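Local structure of extracellular solute-binding protein (Bordetella parapertussis, 3PU5) at residues K143-N149 / P186-F192. The protein probably binds a small solute, possibly a polyamine, outside the cytoplasm and delivers it to an ABC transporter for uptake. Sequence-based numbering, arbitrary orientation.
Sequences KQVFFNN and PHIFKFF
Val145 and Phe147 pair with Ile188 and Phe191 as two short parallel strands, joined by a largely helical beta-alpha-beta crossover. Backbone bonds hold them in register: Phe189 N gives to Val145 O at 3.0 Å, Phe147 N to Lys190 O, Phe192 N to Phe147 O, and Asn149 N to Phe192 O at 2.9 Å; Val145 N to His187 O is weak. Val145 to Phe147 is two steps along the chain, Ile188 to Phe191 three, so Phe189 is the extra residue of a beta bulge in 188-192. Gln144 and Phe146 also bond through their backbones to Ala208 and Ile209, tying 143-149 to the chain at the start of strand 209-213.

At the entrance to the pair, the Lys143 chain bends at its last torsion (chi4 73°), bringing NZ to Pro186 O at 3.1 Å and Ile188 O at 3.2 Å. NZ stands above both carbonyl planes, on neither lone pair.

On one face, Val145 CG1 meets Ile188 CG1 at 4.1 Å, Ile188 CD1 reaches Phe147 CB, and Phe191 CE2 leans on the same CB; Ile188 CG2 lies over the face of the Phe191 ring, which also packs edge-to-face with Trp319. On the other, Phe192 turns its ring back over the partner strand (chi1 67°), setting a face under Asn148 CA, 3.8 Å from the ring centroid, in a CH-pi contact. Its CD2 approaches Phe146 CD1 at 3.8 Å, the rings inclined at 73°, while helix 197-204 covers Phe146.

Apolar side chains thus line both faces, although Lys190 and Phe191 are not fully buried, whereas at the start the Lys143 ammonium, probably charged, bridges two carbonyl oxygens.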
loop_
_atom_site.group_PDB
_atom_site.type_symbol
_atom_site.label_atom_id
_atom_site.label_comp_id
_atom_site.label_asym_id
_atom_site.label_seq_id
_atom_site.Cartn_x
_atom_site.Cartn_y
_atom_site.Cartn_z
ATOM N N LYS A 143 17.403 -22.438 6.596
ATOM C CA LYS A 143 17.843 -21.068 6.383
ATOM C C LYS A 143 17.299 -20.543 5.057
ATOM O O LYS A 143 18.025 -19.963 4.253
ATOM C CB LYS A 143 19.373 -20.973 6.433
ATOM C CG LYS A 143 19.896 -19.555 6.670
ATOM C CD LYS A 143 21.416 -19.547 6.788
ATOM C CE LYS A 143 21.972 -18.165 6.507
ATOM N NZ LYS A 143 21.707 -17.204 7.611
ATOM N N GLN A 144 16.004 -20.732 4.838
ATOM C CA GLN A 144 15.403 -20.415 3.549
ATOM C C GLN A 144 14.326 -19.345 3.660
ATOM O O GLN A 144 13.442 -19.231 2.807
ATOM C CB GLN A 144 14.861 -21.693 2.916
ATOM C CG GLN A 144 15.984 -22.714 2.693
ATOM C CD GLN A 144 15.477 -24.118 2.433
ATOM O OE1 GLN A 144 14.533 -24.318 1.676
ATOM N NE2 GLN A 144 16.124 -25.104 3.050
ATOM N N VAL A 145 14.432 -18.550 4.719
ATOM C CA VAL A 145 13.509 -17.452 4.953
ATOM C C VAL A 145 14.122 -16.145 4.443
ATOM O O VAL A 145 15.329 -15.936 4.569
ATOM C CB VAL A 145 13.170 -17.368 6.455
ATOM C CG1 VAL A 145 12.163 -16.262 6.709
ATOM C CG2 VAL A 145 12.636 -18.731 6.945
ATOM N N PHE A 146 13.305 -15.305 3.809
ATOM C CA PHE A 146 13.733 -13.962 3.407
ATOM C C PHE A 146 12.877 -12.932 4.146
ATOM O O PHE A 146 11.826 -13.282 4.674
ATOM C CB PHE A 146 13.693 -13.771 1.880
ATOM C CG PHE A 146 12.352 -14.086 1.245
ATOM C CD1 PHE A 146 11.328 -13.143 1.247
ATOM C CD2 PHE A 146 12.120 -15.322 0.645
ATOM C CE1 PHE A 146 10.085 -13.433 0.666
ATOM C CE2 PHE A 146 10.886 -15.621 0.065
ATOM C CZ PHE A 146 9.867 -14.676 0.071
ATOM N N PHE A 147 13.326 -11.678 4.209
ATOM C CA PHE A 147 12.600 -10.649 4.954
ATOM C C PHE A 147 12.894 -9.259 4.386
ATOM O O PHE A 147 13.968 -9.031 3.847
ATOM C CB PHE A 147 12.983 -10.694 6.442
ATOM C CG PHE A 147 12.075 -9.880 7.327
ATOM C CD1 PHE A 147 12.339 -8.540 7.567
ATOM C CD2 PHE A 147 10.940 -10.456 7.902
ATOM C CE1 PHE A 147 11.490 -7.778 8.366
ATOM C CE2 PHE A 147 10.084 -9.701 8.709
ATOM C CZ PHE A 147 10.364 -8.361 8.944
ATOM N N ASN A 148 11.938 -8.339 4.505
ATOM C CA ASN A 148 12.099 -6.972 3.992
ATOM C C ASN A 148 13.312 -6.256 4.597
ATOM O O ASN A 148 13.441 -6.180 5.823
ATOM C CB ASN A 148 10.861 -6.113 4.322
ATOM C CG ASN A 148 9.539 -6.814 4.042
ATOM O OD1 ASN A 148 8.651 -6.242 3.395
ATOM N ND2 ASN A 148 9.378 -8.027 4.562
ATOM N N ASN A 149 14.186 -5.709 3.759
ATOM C CA ASN A 149 15.251 -4.856 4.281
ATOM C C ASN A 149 14.682 -3.532 4.766
ATOM O O ASN A 149 14.034 -2.827 3.992
ATOM C CB ASN A 149 16.325 -4.588 3.230
ATOM C CG ASN A 149 17.507 -3.821 3.804
ATOM O OD1 ASN A 149 17.974 -2.848 3.225
ATOM N ND2 ASN A 149 17.975 -4.252 4.961
ATOM N N PRO A 186 18.981 -15.824 12.400
ATOM C CA PRO A 186 19.847 -16.934 11.976
ATOM C C PRO A 186 19.330 -17.689 10.757
ATOM O O PRO A 186 20.121 -18.331 10.057
ATOM C CB PRO A 186 19.833 -17.875 13.189
ATOM C CG PRO A 186 19.511 -16.996 14.348
ATOM C CD PRO A 186 18.584 -15.939 13.811
ATOM N N HIS A 187 18.020 -17.618 10.523
ATOM C CA HIS A 187 17.363 -18.417 9.503
ATOM C C HIS A 187 17.040 -17.617 8.259
ATOM O O HIS A 187 16.481 -18.150 7.316
ATOM C CB HIS A 187 16.103 -19.022 10.086
ATOM C CG HIS A 187 16.326 -19.623 11.432
ATOM N ND1 HIS A 187 15.987 -18.978 12.602
ATOM C CD2 HIS A 187 16.930 -20.778 11.800
ATOM C CE1 HIS A 187 16.344 -19.724 13.633
ATOM N NE2 HIS A 187 16.910 -20.826 13.172
ATOM N N ILE A 188 17.412 -16.340 8.268
ATOM C CA ILE A 188 17.172 -15.451 7.137
ATOM C C ILE A 188 18.409 -15.369 6.250
ATOM O O ILE A 188 19.493 -15.002 6.710
ATOM C CB ILE A 188 16.742 -14.041 7.621
ATOM C CG1 ILE A 188 15.342 -14.118 8.227
ATOM C CG2 ILE A 188 16.765 -13.029 6.466
ATOM C CD1 ILE A 188 14.975 -12.944 9.122
ATOM N N PHE A 189 18.253 -15.742 4.984
ATOM C CA PHE A 189 19.378 -15.753 4.062
ATOM C C PHE A 189 19.469 -14.452 3.248
ATOM O O PHE A 189 20.498 -14.165 2.632
ATOM C CB PHE A 189 19.306 -16.970 3.122
ATOM C CG PHE A 189 18.248 -16.864 2.061
ATOM C CD1 PHE A 189 16.958 -17.296 2.310
ATOM C CD2 PHE A 189 18.543 -16.342 0.812
ATOM C CE1 PHE A 189 15.983 -17.202 1.344
ATOM C CE2 PHE A 189 17.568 -16.247 -0.162
ATOM C CZ PHE A 189 16.282 -16.677 0.104
ATOM N N LYS A 190 18.396 -13.664 3.248
ATOM C CA LYS A 190 18.380 -12.448 2.445
ATOM C C LYS A 190 17.400 -11.422 2.990
ATOM O O LYS A 190 16.233 -11.730 3.250
ATOM C CB LYS A 190 18.041 -12.782 0.990
ATOM C CG LYS A 190 17.926 -11.570 0.073
ATOM C CD LYS A 190 19.269 -10.866 -0.095
ATOM C CE LYS A 190 19.235 -9.933 -1.293
ATOM N NZ LYS A 190 20.432 -9.037 -1.365
ATOM N N PHE A 191 17.896 -10.205 3.186
ATOM C CA PHE A 191 17.040 -9.067 3.457
ATOM C C PHE A 191 16.864 -8.345 2.129
ATOM O O PHE A 191 17.782 -7.681 1.642
ATOM C CB PHE A 191 17.664 -8.160 4.517
ATOM C CG PHE A 191 17.619 -8.740 5.904
ATOM C CD1 PHE A 191 18.735 -9.353 6.455
ATOM C CD2 PHE A 191 16.450 -8.687 6.655
ATOM C CE1 PHE A 191 18.688 -9.896 7.739
ATOM C CE2 PHE A 191 16.397 -9.222 7.924
ATOM C CZ PHE A 191 17.518 -9.829 8.473
ATOM N N PHE A 192 15.690 -8.497 1.530
ATOM C CA PHE A 192 15.502 -8.087 0.150
ATOM C C PHE A 192 15.244 -6.591 0.003
ATOM O O PHE A 192 14.754 -5.940 0.921
ATOM C CB PHE A 192 14.409 -8.922 -0.534
ATOM C CG PHE A 192 13.023 -8.698 0.016
ATOM C CD1 PHE A 192 12.242 -7.657 -0.447
ATOM C CD2 PHE A 192 12.491 -9.556 0.974
ATOM C CE1 PHE A 192 10.956 -7.456 0.049
ATOM C CE2 PHE A 192 11.217 -9.364 1.467
ATOM C CZ PHE A 192 10.447 -8.314 1.008
#